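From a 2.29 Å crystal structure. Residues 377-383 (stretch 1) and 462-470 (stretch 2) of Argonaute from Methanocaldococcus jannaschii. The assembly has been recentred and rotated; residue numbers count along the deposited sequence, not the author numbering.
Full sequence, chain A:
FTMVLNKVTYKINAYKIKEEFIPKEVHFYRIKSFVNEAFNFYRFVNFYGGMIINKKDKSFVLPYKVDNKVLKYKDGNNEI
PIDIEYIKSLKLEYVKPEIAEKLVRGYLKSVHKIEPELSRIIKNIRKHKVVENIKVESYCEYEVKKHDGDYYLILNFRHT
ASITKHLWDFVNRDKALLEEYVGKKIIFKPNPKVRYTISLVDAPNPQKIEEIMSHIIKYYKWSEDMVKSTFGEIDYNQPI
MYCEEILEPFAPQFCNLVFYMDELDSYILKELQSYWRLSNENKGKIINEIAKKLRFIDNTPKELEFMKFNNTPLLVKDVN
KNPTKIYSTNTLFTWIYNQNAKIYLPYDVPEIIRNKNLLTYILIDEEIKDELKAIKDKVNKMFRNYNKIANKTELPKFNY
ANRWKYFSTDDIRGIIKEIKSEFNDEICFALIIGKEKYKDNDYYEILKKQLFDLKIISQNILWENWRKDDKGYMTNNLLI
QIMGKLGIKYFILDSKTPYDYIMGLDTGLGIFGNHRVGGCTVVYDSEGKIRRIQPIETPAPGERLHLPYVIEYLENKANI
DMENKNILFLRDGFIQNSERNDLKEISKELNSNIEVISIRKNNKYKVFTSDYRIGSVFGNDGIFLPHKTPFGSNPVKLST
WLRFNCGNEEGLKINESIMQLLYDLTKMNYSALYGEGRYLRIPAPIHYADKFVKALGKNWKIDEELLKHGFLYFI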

# COMPACT_ATOMS: atom_id res chain seq x y z
N ASP A 377 -29.94 -21.15 6.75
CA ASP A 377 -30.33 -20.62 8.06
C ASP A 377 -29.44 -19.46 8.57
O ASP A 377 -29.89 -18.70 9.42
CB ASP A 377 -30.44 -21.76 9.09
CG ASP A 377 -31.60 -22.72 8.88
OD1 ASP A 377 -31.96 -22.98 7.70
OD2 ASP A 377 -32.13 -23.25 9.88
N LYS A 378 -28.21 -19.32 8.03
CA LYS A 378 -27.26 -18.26 8.39
C LYS A 378 -27.48 -17.00 7.53
O LYS A 378 -27.45 -15.89 8.07
CB LYS A 378 -25.81 -18.74 8.27
CG LYS A 378 -25.16 -19.07 9.60
CD LYS A 378 -24.33 -17.91 10.14
CE LYS A 378 -23.84 -18.21 11.53
NZ LYS A 378 -23.21 -17.02 12.16
N VAL A 379 -27.69 -17.18 6.21
CA VAL A 379 -27.96 -16.13 5.22
C VAL A 379 -29.36 -15.51 5.50
O VAL A 379 -29.52 -14.30 5.42
CB VAL A 379 -27.83 -16.69 3.77
CG1 VAL A 379 -28.31 -15.71 2.71
CG2 VAL A 379 -26.41 -17.15 3.47
N ASN A 380 -30.36 -16.37 5.85
CA ASN A 380 -31.73 -15.94 6.17
C ASN A 380 -31.82 -15.15 7.48
O ASN A 380 -32.30 -14.01 7.45
CB ASN A 380 -32.70 -17.12 6.15
CG ASN A 380 -32.93 -17.74 4.79
OD1 ASN A 380 -32.77 -17.11 3.74
ND2 ASN A 380 -33.34 -19.00 4.77
N LYS A 381 -31.31 -15.71 8.60
CA LYS A 381 -31.30 -15.06 9.92
C LYS A 381 -30.59 -13.71 9.91
O LYS A 381 -30.97 -12.83 10.67
CB LYS A 381 -30.70 -15.97 11.00
N MET A 382 -29.58 -13.54 9.05
CA MET A 382 -28.85 -12.28 8.93
C MET A 382 -29.65 -11.25 8.10
O MET A 382 -29.82 -10.12 8.55
CB MET A 382 -27.45 -12.49 8.33
CG MET A 382 -26.78 -11.18 7.91
SD MET A 382 -25.27 -11.35 6.96
CE MET A 382 -25.89 -12.04 5.47
N PHE A 383 -30.09 -11.64 6.89
CA PHE A 383 -30.83 -10.75 6.00
C PHE A 383 -32.25 -10.41 6.46
O PHE A 383 -32.66 -9.27 6.27
CB PHE A 383 -30.80 -11.25 4.55
CG PHE A 383 -29.51 -11.04 3.78
CD1 PHE A 383 -28.97 -9.76 3.64
CD2 PHE A 383 -28.89 -12.10 3.13
CE1 PHE A 383 -27.80 -9.57 2.90
CE2 PHE A 383 -27.73 -11.89 2.38
CZ PHE A 383 -27.18 -10.63 2.27
N LEU A 462 -15.69 -16.98 4.02
CA LEU A 462 -15.35 -18.40 4.19
C LEU A 462 -16.33 -19.03 5.16
O LEU A 462 -16.47 -18.56 6.29
CB LEU A 462 -13.89 -18.62 4.66
CG LEU A 462 -12.75 -18.15 3.74
CD1 LEU A 462 -11.41 -18.33 4.43
CD2 LEU A 462 -12.73 -18.89 2.40
N TRP A 463 -17.03 -20.08 4.70
CA TRP A 463 -18.05 -20.79 5.48
C TRP A 463 -17.55 -21.36 6.80
O TRP A 463 -18.25 -21.23 7.81
CB TRP A 463 -18.79 -21.85 4.66
CG TRP A 463 -19.82 -22.60 5.44
CD1 TRP A 463 -19.82 -23.93 5.74
CD2 TRP A 463 -20.93 -22.03 6.15
NE1 TRP A 463 -20.89 -24.24 6.54
CE2 TRP A 463 -21.59 -23.09 6.82
CE3 TRP A 463 -21.45 -20.73 6.28
CZ2 TRP A 463 -22.74 -22.89 7.59
CZ3 TRP A 463 -22.58 -20.53 7.05
CH2 TRP A 463 -23.21 -21.60 7.69
N GLU A 464 -16.34 -21.98 6.80
CA GLU A 464 -15.72 -22.57 8.00
C GLU A 464 -15.67 -21.56 9.15
O GLU A 464 -16.05 -21.90 10.27
CB GLU A 464 -14.31 -23.12 7.69
CG GLU A 464 -14.29 -24.35 6.79
CD GLU A 464 -13.86 -24.09 5.36
OE1 GLU A 464 -14.40 -23.16 4.73
OE2 GLU A 464 -12.99 -24.85 4.86
N ASN A 465 -15.27 -20.32 8.85
CA ASN A 465 -15.18 -19.24 9.83
C ASN A 465 -16.57 -18.72 10.26
O ASN A 465 -16.78 -18.50 11.45
CB ASN A 465 -14.30 -18.11 9.30
CG ASN A 465 -12.84 -18.48 9.14
OD1 ASN A 465 -12.22 -19.13 10.01
ND2 ASN A 465 -12.25 -18.05 8.03
N TRP A 466 -17.50 -18.53 9.29
CA TRP A 466 -18.86 -18.04 9.58
C TRP A 466 -19.71 -19.01 10.39
O TRP A 466 -20.54 -18.56 11.18
CB TRP A 466 -19.58 -17.62 8.28
CG TRP A 466 -20.67 -16.60 8.47
CD1 TRP A 466 -20.83 -15.75 9.53
CD2 TRP A 466 -21.72 -16.29 7.54
NE1 TRP A 466 -21.94 -14.96 9.33
CE2 TRP A 466 -22.50 -15.26 8.12
CE3 TRP A 466 -22.10 -16.80 6.29
CZ2 TRP A 466 -23.63 -14.74 7.49
CZ3 TRP A 466 -23.22 -16.27 5.66
CH2 TRP A 466 -23.97 -15.26 6.26
N ARG A 467 -19.51 -20.34 10.21
CA ARG A 467 -20.23 -21.40 10.92
C ARG A 467 -19.95 -21.36 12.43
O ARG A 467 -20.86 -21.58 13.23
CB ARG A 467 -19.87 -22.78 10.32
CG ARG A 467 -20.74 -23.95 10.80
CD ARG A 467 -20.32 -25.29 10.23
NE ARG A 467 -18.98 -25.70 10.66
CZ ARG A 467 -17.88 -25.62 9.90
NH1 ARG A 467 -17.96 -25.17 8.66
NH2 ARG A 467 -16.71 -26.00 10.39
N LYS A 468 -18.70 -21.06 12.81
CA LYS A 468 -18.22 -20.95 14.19
C LYS A 468 -18.55 -19.60 14.86
O LYS A 468 -18.32 -19.45 16.06
CB LYS A 468 -16.71 -21.23 14.26
N ASP A 469 -19.07 -18.62 14.09
CA ASP A 469 -19.41 -17.28 14.58
C ASP A 469 -20.70 -17.29 15.42
O ASP A 469 -21.79 -16.98 14.92
CB ASP A 469 -19.48 -16.28 13.40
CG ASP A 469 -19.83 -14.85 13.77
OD1 ASP A 469 -19.11 -14.26 14.61
OD2 ASP A 469 -20.80 -14.31 13.20
N ASP A 470 -20.57 -17.66 16.71
CA ASP A 470 -21.67 -17.73 17.67
C ASP A 470 -21.95 -16.37 18.34
O ASP A 470 -23.01 -16.21 18.96
CB ASP A 470 -21.39 -18.79 18.75
CG ASP A 470 -21.14 -20.19 18.23
OD1 ASP A 470 -22.13 -20.88 17.87
OD2 ASP A 470 -19.97 -20.63 18.23

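The two helices cross at 59° with axes no closer than 12.2 Å, so side chains from stretch 1 reach across, meeting both side chains and backbone carbonyls of stretch 2; the contact buries 310 Å² in total. Lys378 dominates it. Its CA-to-CB bond points toward the second stretch, and after chi1 and chi2 that lie between the usual wells (-103° and -96°), the chain runs out fully extended through chi3 and chi4.

The polar contacts gather at its ammonium group. NZ of Lys378 donates a hydrogen bond to O of Asp469 (3.1 Å) and a weak one to O of Trp466 (3.2 Å). A long salt bridge joins Lys378 NZ to Asp469 OD2 at 3.8 Å, so the charge of the aspartate supplements its carbonyl.

Aromatic rings line the aliphatic part of the lysine, and one also meets its ammonium. CD of Lys378 sits over one face of Trp466, 3.8 Å from the centroid of its five-membered ring, and NZ of Lys378 makes an off-centre cation-pi contact with that ring. The edge of Trp463 meets the lysine through CH2, 3.7 Å from Lys378 CG. Lysine suits this place because its methylenes can lie on an indole while its terminal ammonium reaches carbonyl oxygens and a carboxylate.

Buried apolar side chains extend the packing around Trp466: Val379 CG2 lies 4.0 Å from Trp466 CZ3, and Met382 SD approaches Trp466 CZ2 obliquely at 3.8 Å. Both are uncharged, as suits buried positions beside an indole.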